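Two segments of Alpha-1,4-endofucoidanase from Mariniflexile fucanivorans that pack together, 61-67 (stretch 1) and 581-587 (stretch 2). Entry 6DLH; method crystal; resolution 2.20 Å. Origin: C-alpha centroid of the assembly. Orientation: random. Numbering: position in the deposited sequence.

Stretch 1 (61-67) EGIRIDD
Stretch 2 (581-587) QNSDDTW

Residues 61-67 and 581-587 belong to one chain, and touching residues are at least 516 positions apart in sequence. Stretch 1 is loop up to Ile65 and enters a helix at Asp66. Stretch 2 turns a corner at Asn582, makes a type I beta turn from Ser583 to Thr586, and enters a strand at Thr586. Across the contact, Arg64 CA lies 6.5 Å from Asn582 CA, and Asp66 CA lies 6.1 Å from Ser583 CA. The two stretches bury 277 Å² in all.

The backbone of stretch 2 sets up the turn. Asn582 N and Ser583 N both donate to Thr586 O, at 2.8 and 3.0 Å. Thr586 N returns a weak bond to Ser583 O at 3.4 Å. Asp584 (phi/psi -64/-16) and Asp585 (-130/9) are the central turn residues.

Direct hydrogen bonds centre on Arg64, which is extended in backbone (-134/150). Its CA-to-CB bond points toward stretch 2. The side chain is m, m, t, with chi4 at -105°. Arg64 NE donates to Thr586 OG1 at 3.1 Å, and Arg64 NH2 donates to the same Thr586 OG1 at 3.2 Å. Thr586 OG1 therefore sits at the guanidinium edge. Thr586 is m; its hydroxyl donates in turn to Asp585 OD1, with OG1 to OD1 at 2.8 Å. Arg64 NH1 donates to Ile63 O within stretch 1 at 2.9 Å. A weak hydrogen bond runs from Asn582 ND2 to Gly62 O at 2.9 Å; its N-H...O angle is 123°. Asn582 is m with chi2 near 0°. Gly62 has phi 88°, a value that favours glycine.

Charge adds to this. Arg64 NE is 4.4 Å from Asp585 OD1, opposite charges beyond salt-bridge range. Asp585 is p, and its side-chain end comes nearer to stretch 1 than its sideways CB direction suggests.

Packing involves aliphatic parts of polar residues. Arg64 CG lies 4.0 Å from Asn582 CB and 4.1 Å from Ser583 OG. The CA-to-CB bond of Asp66 points toward stretch 2; chi1 is m, and OD1 lies 3.4 Å from Ser583 CB. Ser583 is buried and p; its small side chain fits beside both Arg64 and Asp66. The CA-to-CB bonds of Ile63 and Ile65 point away, and neither residue contacts stretch 2.

Two waters complete the contact. Water 1 donates to Asp66 OD2 at 2.6 Å and accepts from Asp584 N at 3.1 Å. Water 2 donates to Asp66 OD1 at 3.0 Å and to Asp585 OD1 at 3.2 Å, so a water lies between two acidic groups.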

# COMPACT_ATOMS: atom_id res chain seq x y z
N GLU A 61 6.80 -0.78 -4.84
CA GLU A 61 7.00 0.26 -5.84
C GLU A 61 5.95 0.12 -6.94
O GLU A 61 5.76 -0.96 -7.50
CB GLU A 61 8.42 0.17 -6.40
CG GLU A 61 9.45 0.79 -5.47
CD GLU A 61 10.86 0.25 -5.60
OE1 GLU A 61 11.06 -0.77 -6.30
OE2 GLU A 61 11.76 0.85 -4.98
N GLY A 62 5.24 1.22 -7.22
CA GLY A 62 4.32 1.29 -8.35
C GLY A 62 2.90 0.81 -8.03
O GLY A 62 2.04 0.84 -8.91
N ILE A 63 2.66 0.38 -6.79
CA ILE A 63 1.37 -0.16 -6.40
C ILE A 63 0.41 1.00 -6.20
O ILE A 63 0.81 2.04 -5.68
CB ILE A 63 1.50 -1.08 -5.17
CG1 ILE A 63 2.29 -2.35 -5.50
CG2 ILE A 63 0.13 -1.39 -4.55
CD1 ILE A 63 1.73 -3.17 -6.65
N ARG A 64 -0.85 0.82 -6.63
CA ARG A 64 -1.81 1.91 -6.67
C ARG A 64 -3.15 1.46 -6.08
O ARG A 64 -3.51 0.29 -6.19
CB ARG A 64 -1.96 2.42 -8.11
CG ARG A 64 -0.68 3.00 -8.70
CD ARG A 64 -0.29 4.26 -7.96
NE ARG A 64 0.85 4.97 -8.52
CZ ARG A 64 2.07 4.97 -7.99
NH1 ARG A 64 2.33 4.23 -6.92
NH2 ARG A 64 3.02 5.70 -8.53
N ILE A 65 -3.89 2.40 -5.48
CA ILE A 65 -5.17 2.11 -4.85
C ILE A 65 -6.33 2.38 -5.82
O ILE A 65 -7.49 2.21 -5.45
CB ILE A 65 -5.32 2.88 -3.53
CG1 ILE A 65 -6.42 2.28 -2.65
CG2 ILE A 65 -5.54 4.37 -3.78
CD1 ILE A 65 -6.48 2.81 -1.23
N ASP A 66 -6.02 2.79 -7.06
CA ASP A 66 -7.01 3.34 -7.99
C ASP A 66 -8.08 2.32 -8.39
O ASP A 66 -9.25 2.69 -8.54
CB ASP A 66 -6.36 4.02 -9.20
CG ASP A 66 -5.55 5.23 -8.78
OD1 ASP A 66 -4.46 5.03 -8.21
OD2 ASP A 66 -6.03 6.36 -9.00
N ASP A 67 -7.70 1.07 -8.60
CA ASP A 67 -8.65 0.03 -8.96
C ASP A 67 -9.66 -0.15 -7.82
O ASP A 67 -10.86 -0.28 -8.07
CB ASP A 67 -7.95 -1.28 -9.33
CG ASP A 67 -7.28 -1.25 -10.69
OD1 ASP A 67 -7.55 -0.30 -11.45
OD2 ASP A 67 -6.50 -2.17 -10.99
N GLN A 581 -1.06 0.18 -17.72
CA GLN A 581 -1.45 1.34 -16.95
C GLN A 581 -1.80 0.90 -15.53
O GLN A 581 -2.60 -0.01 -15.35
CB GLN A 581 -2.63 2.03 -17.62
CG GLN A 581 -3.03 3.32 -16.93
CD GLN A 581 -4.05 4.11 -17.73
OE1 GLN A 581 -4.71 3.58 -18.62
NE2 GLN A 581 -4.17 5.39 -17.40
N ASN A 582 -1.19 1.55 -14.53
CA ASN A 582 -1.48 1.26 -13.13
C ASN A 582 -2.55 2.23 -12.62
O ASN A 582 -3.33 1.87 -11.75
CB ASN A 582 -0.22 1.31 -12.25
CG ASN A 582 0.67 0.09 -12.37
OD1 ASN A 582 0.36 -0.87 -13.08
ND2 ASN A 582 1.79 0.10 -11.66
N SER A 583 -2.55 3.45 -13.17
CA SER A 583 -3.55 4.47 -12.85
C SER A 583 -3.49 5.61 -13.86
O SER A 583 -2.75 5.54 -14.84
CB SER A 583 -3.38 4.98 -11.43
OG SER A 583 -2.19 5.73 -11.29
N ASP A 584 -4.27 6.66 -13.60
CA ASP A 584 -4.36 7.83 -14.46
C ASP A 584 -3.02 8.58 -14.55
O ASP A 584 -2.84 9.42 -15.43
CB ASP A 584 -5.43 8.80 -13.96
CG ASP A 584 -6.80 8.52 -14.54
OD1 ASP A 584 -6.94 7.50 -15.26
OD2 ASP A 584 -7.73 9.32 -14.27
N ASP A 585 -2.10 8.30 -13.62
CA ASP A 585 -0.88 9.08 -13.55
C ASP A 585 0.33 8.16 -13.50
O ASP A 585 1.45 8.63 -13.29
CB ASP A 585 -0.95 10.13 -12.43
CG ASP A 585 -0.93 9.60 -11.01
OD1 ASP A 585 -0.77 8.37 -10.82
OD2 ASP A 585 -1.06 10.43 -10.08
N THR A 586 0.12 6.85 -13.70
CA THR A 586 1.18 5.88 -13.48
C THR A 586 1.08 4.72 -14.46
O THR A 586 0.06 4.04 -14.54
CB THR A 586 1.20 5.40 -12.02
OG1 THR A 586 1.29 6.52 -11.12
CG2 THR A 586 2.35 4.46 -11.73
N TRP A 587 2.18 4.50 -15.20
CA TRP A 587 2.29 3.38 -16.12
C TRP A 587 3.51 2.55 -15.73
O TRP A 587 4.44 3.06 -15.11
CB TRP A 587 2.38 3.86 -17.57
CG TRP A 587 1.18 4.64 -18.03
CD1 TRP A 587 0.77 5.86 -17.58
CD2 TRP A 587 0.25 4.25 -19.05
NE1 TRP A 587 -0.36 6.26 -18.24
CE2 TRP A 587 -0.71 5.29 -19.15
CE3 TRP A 587 0.11 3.13 -19.87
CZ2 TRP A 587 -1.77 5.23 -20.05
CZ3 TRP A 587 -0.94 3.08 -20.76
CH2 TRP A 587 -1.87 4.11 -20.85
O HOH W 1 -6.58 6.69 -11.57
O HOH W 2 -2.65 7.38 -8.48